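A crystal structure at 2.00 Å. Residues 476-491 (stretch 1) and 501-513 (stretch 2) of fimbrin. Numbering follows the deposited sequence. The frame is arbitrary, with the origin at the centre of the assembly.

Stretch 1 476-491: LAISIARKLGAVIFIL
Stretch 2 501-513: RLVLHFIGSLMAV

The apolar centre of the contact is Phe 506, a residue with 87 Å² covered by stretch 1. Its CA-to-CB bond points sideways, but chi1 of 175° (t) and chi2 of 77° bring the ring end nearer to the first stretch. Contacts to Phe 506 CE1 come from Ile 488 CD1 at 3.6 Å, Ile 478 CG1 at 4.2 Å and Ala 481 CB at 4.2 Å, while Ala 477 CB lies 4.4 Å from Phe 506 CZ. Ile 490 CD1 packs 3.5 Å from Phe 506 CB. The ring therefore bridges the helix of stretch 1 and the extended segment that follows it.

That bridging fits the backbone frame. Both stretches open inside helices that begin earlier in the chain; Leu 476 to Lys 483 and Arg 501 to Leu 510 have helical phi/psi, near -65/-40 in the first. The axes run in broadly the same direction, at 30°, and approach no closer than 10.8 Å, a wide spacing in which the side chain of Phe 506 fits. The short side chains of Ala 477 and Ala 481 point toward stretch 2, and Ala 481 CB also meets Leu 510 CD2 at 3.5 Å; Leu 510 adopts chi1 -62° (m) and chi2 -163° (t).

Gly 485 is the first residue to leave helical phi/psi, in a Schellman motif. Its phi/psi of 100/9 would jam a CB against the preceding carbonyl oxygen, and the bonds back into the last turn are Ala 486 N to Ala 481 O (2.9 Å) and Gly 485 N to Arg 482 O (2.9 Å). The chain then turns back along the second helix, from Ala 486 (-72/136) through Ile 488 (-121/130). The register proves the reversal: CA-CA distances are 5.6 Å for Ala 486 and Ser 509, 6.3 Å for Ile 488 and Phe 506, and 6.6 Å for Ile 490 and Leu 502. Arg 482 NH2 donates to Ile 488 O (3.1 Å, 166°), tying this segment to the helix before it.

At one end of the segment, Ile 490 (chi1 59°, p; chi2 170°, t) sets CG2 3.7 Å from Leu 502 CB and also 3.7 Å from His 505 ND1. At the other, Ala 486 CB meets Val 513 CG1 at 3.6 Å; Val 513 is the C-terminal residue.

The polar edge has no direct hydrogen bond between the stretches. His 505 (chi1 164°, t; chi2 -103°) brings CE1 to 3.2 Å from Phe 489 N, which lies at the ring edge near its plane. The rings of Phe 489 (chi1 -65°, m; chi2 121°) and His 505 meet rim to rim, centroids 6.0 Å apart and planes at 21°. His 505 ND1 is buried without a partner. Ser 509 OG (chi1 81°, p) donates to Phe 506 O at 2.6 Å, within its own helix, and packs 3.6 Å from Ile 488 CG1. One water provides the polar link, accepting from Val 487 N (2.9 Å) and donating to Ser 509 O (3.2 Å).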

# COMPACT_ATOMS: atom_id res chain seq x y z
N LEU A 476 -2.54 -17.59 3.71
CA LEU A 476 -3.92 -18.04 3.62
C LEU A 476 -4.70 -17.45 4.79
O LEU A 476 -5.82 -16.99 4.62
CB LEU A 476 -3.98 -19.57 3.68
CG LEU A 476 -5.39 -20.19 3.73
CD1 LEU A 476 -6.13 -19.88 2.44
CD2 LEU A 476 -5.29 -21.70 3.95
N ALA A 477 -4.10 -17.48 5.98
CA ALA A 477 -4.75 -16.95 7.17
C ALA A 477 -5.06 -15.46 7.01
O ALA A 477 -6.16 -15.01 7.32
CB ALA A 477 -3.85 -17.17 8.40
N ILE A 478 -4.08 -14.70 6.52
CA ILE A 478 -4.28 -13.26 6.32
C ILE A 478 -5.41 -12.96 5.33
O ILE A 478 -6.22 -12.08 5.57
CB ILE A 478 -2.98 -12.57 5.85
CG1 ILE A 478 -1.97 -12.55 7.00
CG2 ILE A 478 -3.29 -11.16 5.35
CD1 ILE A 478 -0.60 -12.02 6.62
N SER A 479 -5.45 -13.69 4.22
CA SER A 479 -6.50 -13.48 3.23
C SER A 479 -7.87 -13.89 3.78
O SER A 479 -8.90 -13.29 3.44
CB SER A 479 -6.19 -14.28 1.95
OG SER A 479 -5.03 -13.79 1.29
N ILE A 480 -7.90 -14.92 4.62
CA ILE A 480 -9.17 -15.36 5.20
C ILE A 480 -9.66 -14.29 6.18
O ILE A 480 -10.85 -13.98 6.25
CB ILE A 480 -9.03 -16.71 5.94
CG1 ILE A 480 -8.80 -17.85 4.94
CG2 ILE A 480 -10.28 -16.97 6.79
CD1 ILE A 480 -8.62 -19.23 5.58
N ALA A 481 -8.73 -13.74 6.95
CA ALA A 481 -9.08 -12.71 7.92
C ALA A 481 -9.62 -11.50 7.18
O ALA A 481 -10.58 -10.86 7.61
CB ALA A 481 -7.83 -12.34 8.76
N ARG A 482 -9.03 -11.19 6.03
CA ARG A 482 -9.49 -10.05 5.25
C ARG A 482 -10.88 -10.32 4.69
O ARG A 482 -11.69 -9.40 4.58
CB ARG A 482 -8.48 -9.71 4.15
CG ARG A 482 -7.26 -8.99 4.72
CD ARG A 482 -6.12 -8.80 3.72
NE ARG A 482 -5.03 -8.06 4.35
CZ ARG A 482 -3.78 -8.04 3.90
NH1 ARG A 482 -3.45 -8.72 2.80
NH2 ARG A 482 -2.85 -7.34 4.55
N LYS A 483 -11.16 -11.59 4.37
CA LYS A 483 -12.48 -11.94 3.85
C LYS A 483 -13.53 -11.71 4.95
O LYS A 483 -14.70 -11.45 4.67
CB LYS A 483 -12.53 -13.42 3.42
CG LYS A 483 -13.86 -13.81 2.76
CD LYS A 483 -14.15 -15.32 2.81
CE LYS A 483 -13.22 -16.14 1.94
NZ LYS A 483 -13.77 -17.51 1.67
N LEU A 484 -13.11 -11.82 6.20
CA LEU A 484 -14.01 -11.60 7.34
C LEU A 484 -14.14 -10.10 7.68
O LEU A 484 -14.95 -9.72 8.53
CB LEU A 484 -13.51 -12.35 8.57
CG LEU A 484 -13.64 -13.87 8.62
CD1 LEU A 484 -12.77 -14.38 9.76
CD2 LEU A 484 -15.09 -14.29 8.82
N GLY A 485 -13.34 -9.28 7.01
CA GLY A 485 -13.37 -7.85 7.25
C GLY A 485 -12.26 -7.32 8.15
O GLY A 485 -12.28 -6.16 8.54
N ALA A 486 -11.29 -8.16 8.48
CA ALA A 486 -10.20 -7.74 9.35
C ALA A 486 -9.22 -6.80 8.67
O ALA A 486 -8.83 -7.02 7.53
CB ALA A 486 -9.45 -8.97 9.86
N VAL A 487 -8.81 -5.75 9.38
CA VAL A 487 -7.85 -4.78 8.86
C VAL A 487 -6.50 -5.23 9.41
O VAL A 487 -6.23 -5.12 10.61
CB VAL A 487 -8.19 -3.34 9.36
CG1 VAL A 487 -7.05 -2.39 9.03
CG2 VAL A 487 -9.47 -2.86 8.69
N ILE A 488 -5.67 -5.76 8.51
CA ILE A 488 -4.36 -6.30 8.88
C ILE A 488 -3.22 -5.61 8.16
O ILE A 488 -3.24 -5.47 6.93
CB ILE A 488 -4.32 -7.81 8.55
CG1 ILE A 488 -5.46 -8.51 9.28
CG2 ILE A 488 -2.99 -8.41 8.95
CD1 ILE A 488 -5.69 -9.91 8.84
N PHE A 489 -2.21 -5.19 8.91
CA PHE A 489 -1.07 -4.50 8.33
C PHE A 489 0.22 -5.30 8.34
O PHE A 489 1.28 -4.77 7.99
CB PHE A 489 -0.85 -3.16 9.04
CG PHE A 489 -1.97 -2.18 8.85
CD1 PHE A 489 -2.67 -1.68 9.95
CD2 PHE A 489 -2.34 -1.76 7.58
CE1 PHE A 489 -3.71 -0.77 9.77
CE2 PHE A 489 -3.39 -0.85 7.39
CZ PHE A 489 -4.08 -0.36 8.50
N ILE A 490 0.14 -6.56 8.74
CA ILE A 490 1.33 -7.41 8.76
C ILE A 490 1.39 -8.29 7.51
O ILE A 490 0.43 -8.34 6.74
CB ILE A 490 1.36 -8.34 9.99
CG1 ILE A 490 0.12 -9.24 10.02
CG2 ILE A 490 1.45 -7.51 11.26
CD1 ILE A 490 0.20 -10.35 11.07
N LEU A 491 2.52 -8.96 7.32
CA LEU A 491 2.72 -9.87 6.21
C LEU A 491 2.88 -11.28 6.78
O LEU A 491 3.08 -11.46 7.99
CB LEU A 491 3.99 -9.50 5.42
CG LEU A 491 3.96 -8.28 4.49
CD1 LEU A 491 5.37 -8.03 3.96
CD2 LEU A 491 3.00 -8.52 3.34
N ARG A 501 4.76 -8.54 18.88
CA ARG A 501 3.85 -7.41 18.75
C ARG A 501 3.01 -7.50 17.48
O ARG A 501 1.84 -7.09 17.46
CB ARG A 501 4.61 -6.09 18.72
CG ARG A 501 5.37 -5.79 19.99
CD ARG A 501 6.16 -4.53 19.81
NE ARG A 501 6.75 -4.09 21.05
CZ ARG A 501 7.66 -3.13 21.14
NH1 ARG A 501 8.09 -2.53 20.05
NH2 ARG A 501 8.13 -2.78 22.33
N LEU A 502 3.60 -8.05 16.42
CA LEU A 502 2.88 -8.15 15.17
C LEU A 502 1.87 -9.28 15.24
O LEU A 502 0.80 -9.20 14.64
CB LEU A 502 3.86 -8.33 14.01
CG LEU A 502 4.93 -7.22 13.96
CD1 LEU A 502 5.78 -7.33 12.68
CD2 LEU A 502 4.26 -5.86 14.01
N VAL A 503 2.19 -10.33 16.00
CA VAL A 503 1.25 -11.43 16.15
C VAL A 503 0.05 -10.91 16.94
O VAL A 503 -1.09 -11.21 16.62
CB VAL A 503 1.86 -12.63 16.91
CG1 VAL A 503 0.75 -13.61 17.33
CG2 VAL A 503 2.89 -13.36 16.02
N LEU A 504 0.31 -10.12 17.98
CA LEU A 504 -0.78 -9.59 18.80
C LEU A 504 -1.68 -8.67 17.98
O LEU A 504 -2.90 -8.71 18.13
CB LEU A 504 -0.22 -8.89 20.05
CG LEU A 504 -1.24 -8.47 21.13
CD1 LEU A 504 -0.56 -8.32 22.50
CD2 LEU A 504 -1.90 -7.18 20.70
N HIS A 505 -1.09 -7.85 17.11
CA HIS A 505 -1.86 -6.96 16.24
C HIS A 505 -2.83 -7.77 15.38
O HIS A 505 -4.00 -7.41 15.22
CB HIS A 505 -0.92 -6.15 15.33
CG HIS A 505 -1.60 -5.48 14.17
ND1 HIS A 505 -1.52 -5.97 12.88
CD2 HIS A 505 -2.35 -4.36 14.10
CE1 HIS A 505 -2.20 -5.18 12.07
NE2 HIS A 505 -2.71 -4.19 12.78
N PHE A 506 -2.34 -8.88 14.84
CA PHE A 506 -3.15 -9.76 14.00
C PHE A 506 -4.34 -10.33 14.80
O PHE A 506 -5.48 -10.27 14.37
CB PHE A 506 -2.27 -10.90 13.48
CG PHE A 506 -3.02 -11.93 12.68
CD1 PHE A 506 -3.39 -11.68 11.37
CD2 PHE A 506 -3.35 -13.16 13.25
CE1 PHE A 506 -4.09 -12.64 10.63
CE2 PHE A 506 -4.04 -14.13 12.52
CZ PHE A 506 -4.41 -13.87 11.20
N ILE A 507 -4.05 -10.90 15.97
CA ILE A 507 -5.08 -11.47 16.82
C ILE A 507 -6.09 -10.41 17.22
O ILE A 507 -7.31 -10.64 17.22
CB ILE A 507 -4.47 -12.12 18.08
CG1 ILE A 507 -3.59 -13.30 17.68
CG2 ILE A 507 -5.57 -12.59 19.02
CD1 ILE A 507 -4.32 -14.37 16.89
N GLY A 508 -5.60 -9.23 17.57
CA GLY A 508 -6.50 -8.16 17.95
C GLY A 508 -7.44 -7.79 16.82
O GLY A 508 -8.60 -7.44 17.05
N SER A 509 -6.95 -7.86 15.59
CA SER A 509 -7.79 -7.52 14.45
C SER A 509 -8.89 -8.57 14.30
O SER A 509 -10.00 -8.25 13.87
CB SER A 509 -6.95 -7.46 13.16
OG SER A 509 -6.74 -8.76 12.62
N LEU A 510 -8.60 -9.82 14.67
CA LEU A 510 -9.59 -10.90 14.57
C LEU A 510 -10.67 -10.77 15.64
O LEU A 510 -11.84 -11.08 15.40
CB LEU A 510 -8.92 -12.27 14.70
CG LEU A 510 -7.89 -12.64 13.63
CD1 LEU A 510 -7.67 -14.15 13.66
CD2 LEU A 510 -8.36 -12.23 12.26
N MET A 511 -10.26 -10.33 16.82
CA MET A 511 -11.20 -10.17 17.91
C MET A 511 -12.24 -9.10 17.57
O MET A 511 -13.30 -9.05 18.18
CB MET A 511 -10.45 -9.79 19.19
CG MET A 511 -9.58 -10.91 19.74
SD MET A 511 -8.67 -10.49 21.24
CE MET A 511 -10.04 -10.42 22.44
N ALA A 512 -11.94 -8.27 16.58
CA ALA A 512 -12.83 -7.18 16.19
C ALA A 512 -13.71 -7.41 14.96
O ALA A 512 -14.47 -6.52 14.59
CB ALA A 512 -12.02 -5.89 16.01
N VAL A 513 -13.62 -8.57 14.32
CA VAL A 513 -14.44 -8.81 13.13
C VAL A 513 -15.88 -9.20 13.46
O VAL A 513 -16.14 -9.63 14.60
CB VAL A 513 -13.83 -9.91 12.21
CG1 VAL A 513 -12.51 -9.44 11.66
CG2 VAL A 513 -13.67 -11.22 12.98
OXT VAL A 513 -16.73 -9.08 12.55
O HOH W 1 -9.91 -5.67 12.04